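Local coordinates for acyl-CoA dehydrogenase domain protein Tcur3481 (Thermomonospora curvata, PDB 6WY9) that binds FAD and probably acts as an acyl-CoA dehydrogenase, as other members of its flavoprotein family do, at residues D293-L298 with D356-G361. Sequence-based numbering, arbitrary orientation.
Sequences DGKAAL and DLIAEG
Lys-295 and Leu-357 bring the two backbones nearest to each other, their CA atoms 7.0 Å apart, where the first turn of helix 295-319 meets the last turns of helix 347-362. Gly-294 stands at the N-cap with a positive phi, readily adopted without a side chain, and its O accepts the first-turn bond from Leu-298 N. Just before it, Asp-293 closes an Asx turn: its OD2 accepts from Lys-295 N at 3.0 Å, the donor lying 50° above the carboxylate plane.

Leu-357 carries the contact. Its chi2 of -179° sets CD1 anti to CA, and this is the branch that reaches across, 3.4 Å from Asp-293 O and 3.5 Å from Leu-298 CD1. The two leucine side chains cross at about a right angle, and Gly-294, without a side chain, leaves its backbone beside the same methyl. Lys-295 runs past Leu-357 in the opposite direction, its CG 4.0 Å from Leu-357 CB, and then lays CD against Ile-358 CG1 at 4.0 Å. Bends at chi3 and chi4 place the ammonium back near Asp-293, in a long salt bridge of 3.6 Å from NZ to OD2, although the aspartate is poorly ordered.

Leu-298 also packs on Asp-350 and Arg-353, one to two turns earlier in helix 347-362, while Lys-295 and Ile-358 each meet aromatic packing from a neighbouring subunit, a different protein. No hydrogen bond links the segments: van der Waals contact, largely aliphatic but including a methyl against a carbonyl oxygen, joins the C-terminal helix to the start of helix 295-319. The lysine lends its methylenes to that surface, and its distant ammonium may modestly support the Asx turn.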
loop_
_atom_site.group_PDB
_atom_site.type_symbol
_atom_site.label_atom_id
_atom_site.label_comp_id
_atom_site.label_asym_id
_atom_site.label_seq_id
_atom_site.Cartn_x
_atom_site.Cartn_y
_atom_site.Cartn_z
ATOM N N ASP B 293 25.742 11.594 -8.818
ATOM C CA ASP B 293 24.946 10.683 -9.617
ATOM C C ASP B 293 23.455 10.967 -9.478
ATOM O O ASP B 293 22.678 10.513 -10.318
ATOM C CB ASP B 293 25.259 9.261 -9.203
ATOM C CG ASP B 293 25.055 9.074 -7.731
ATOM O OD1 ASP B 293 25.920 9.519 -6.942
ATOM O OD2 ASP B 293 23.980 8.587 -7.367
ATOM N N GLY B 294 23.050 11.717 -8.455
ATOM C CA GLY B 294 21.667 12.081 -8.238
ATOM C C GLY B 294 20.802 11.053 -7.547
ATOM O O GLY B 294 19.652 11.369 -7.220
ATOM N N LYS B 295 21.292 9.830 -7.301
ATOM C CA LYS B 295 20.396 8.811 -6.735
ATOM C C LYS B 295 19.966 9.175 -5.313
ATOM O O LYS B 295 18.812 8.956 -4.939
ATOM C CB LYS B 295 21.043 7.428 -6.775
ATOM C CG LYS B 295 21.172 6.876 -8.213
ATOM C CD LYS B 295 21.479 5.355 -8.252
ATOM C CE LYS B 295 22.896 5.043 -7.825
ATOM N NZ LYS B 295 23.820 5.326 -8.947
ATOM N N ALA B 296 20.888 9.639 -4.485
ATOM C CA ALA B 296 20.528 9.832 -3.087
ATOM C C ALA B 296 19.464 10.921 -2.945
ATOM O O ALA B 296 18.567 10.806 -2.111
ATOM C CB ALA B 296 21.769 10.151 -2.253
ATOM N N ALA B 297 19.570 11.994 -3.741
ATOM C CA ALA B 297 18.589 13.072 -3.685
ATOM C C ALA B 297 17.211 12.603 -4.132
ATOM O O ALA B 297 16.198 12.978 -3.524
ATOM C CB ALA B 297 19.088 14.255 -4.531
ATOM N N LEU B 298 17.152 11.755 -5.180
ATOM C CA LEU B 298 15.885 11.208 -5.641
ATOM C C LEU B 298 15.266 10.258 -4.629
ATOM O O LEU B 298 14.033 10.198 -4.522
ATOM C CB LEU B 298 16.071 10.495 -6.994
ATOM C CG LEU B 298 15.971 11.414 -8.230
ATOM C CD1 LEU B 298 16.502 10.711 -9.506
ATOM C CD2 LEU B 298 14.492 11.894 -8.419
ATOM N N ASP B 356 15.918 4.995 -14.234
ATOM C CA ASP B 356 16.816 5.220 -15.378
ATOM C C ASP B 356 18.259 5.370 -14.894
ATOM O O ASP B 356 19.185 4.857 -15.531
ATOM C CB ASP B 356 16.381 6.478 -16.150
ATOM C CG ASP B 356 15.094 6.253 -16.994
ATOM O OD1 ASP B 356 14.732 5.075 -17.232
ATOM O OD2 ASP B 356 14.464 7.250 -17.429
ATOM N N LEU B 357 18.464 6.073 -13.753
ATOM C CA LEU B 357 19.811 6.219 -13.199
ATOM C C LEU B 357 20.385 4.878 -12.771
ATOM O O LEU B 357 21.557 4.581 -13.026
ATOM C CB LEU B 357 19.788 7.162 -11.987
ATOM C CG LEU B 357 19.445 8.638 -12.277
ATOM C CD1 LEU B 357 19.468 9.476 -10.980
ATOM C CD2 LEU B 357 20.451 9.212 -13.311
ATOM N N ILE B 358 19.571 4.059 -12.104
ATOM C CA ILE B 358 20.018 2.715 -11.720
ATOM C C ILE B 358 20.399 1.905 -12.962
ATOM O O ILE B 358 21.494 1.320 -13.040
ATOM C CB ILE B 358 18.916 2.018 -10.883
ATOM C CG1 ILE B 358 18.809 2.721 -9.513
ATOM C CG2 ILE B 358 19.126 0.499 -10.830
ATOM C CD1 ILE B 358 17.492 2.408 -8.723
ATOM N N ALA B 359 19.506 1.873 -13.968
ATOM C CA ALA B 359 19.795 1.112 -15.172
ATOM C C ALA B 359 21.064 1.640 -15.826
ATOM O O ALA B 359 21.936 0.870 -16.227
ATOM C CB ALA B 359 18.600 1.143 -16.152
ATOM N N GLU B 360 21.188 2.968 -15.935
ATOM C CA GLU B 360 22.366 3.515 -16.580
ATOM C C GLU B 360 23.624 3.170 -15.791
ATOM O O GLU B 360 24.658 2.852 -16.383
ATOM C CB GLU B 360 22.176 5.023 -16.769
ATOM C CG GLU B 360 21.164 5.307 -17.878
ATOM C CD GLU B 360 20.404 6.661 -17.731
ATOM O OE1 GLU B 360 20.824 7.548 -16.947
ATOM O OE2 GLU B 360 19.388 6.831 -18.449
ATOM N N GLY B 361 23.551 3.190 -14.452
ATOM C CA GLY B 361 24.764 2.926 -13.672
ATOM C C GLY B 361 25.181 1.468 -13.765
ATOM O O GLY B 361 26.368 1.150 -13.853
#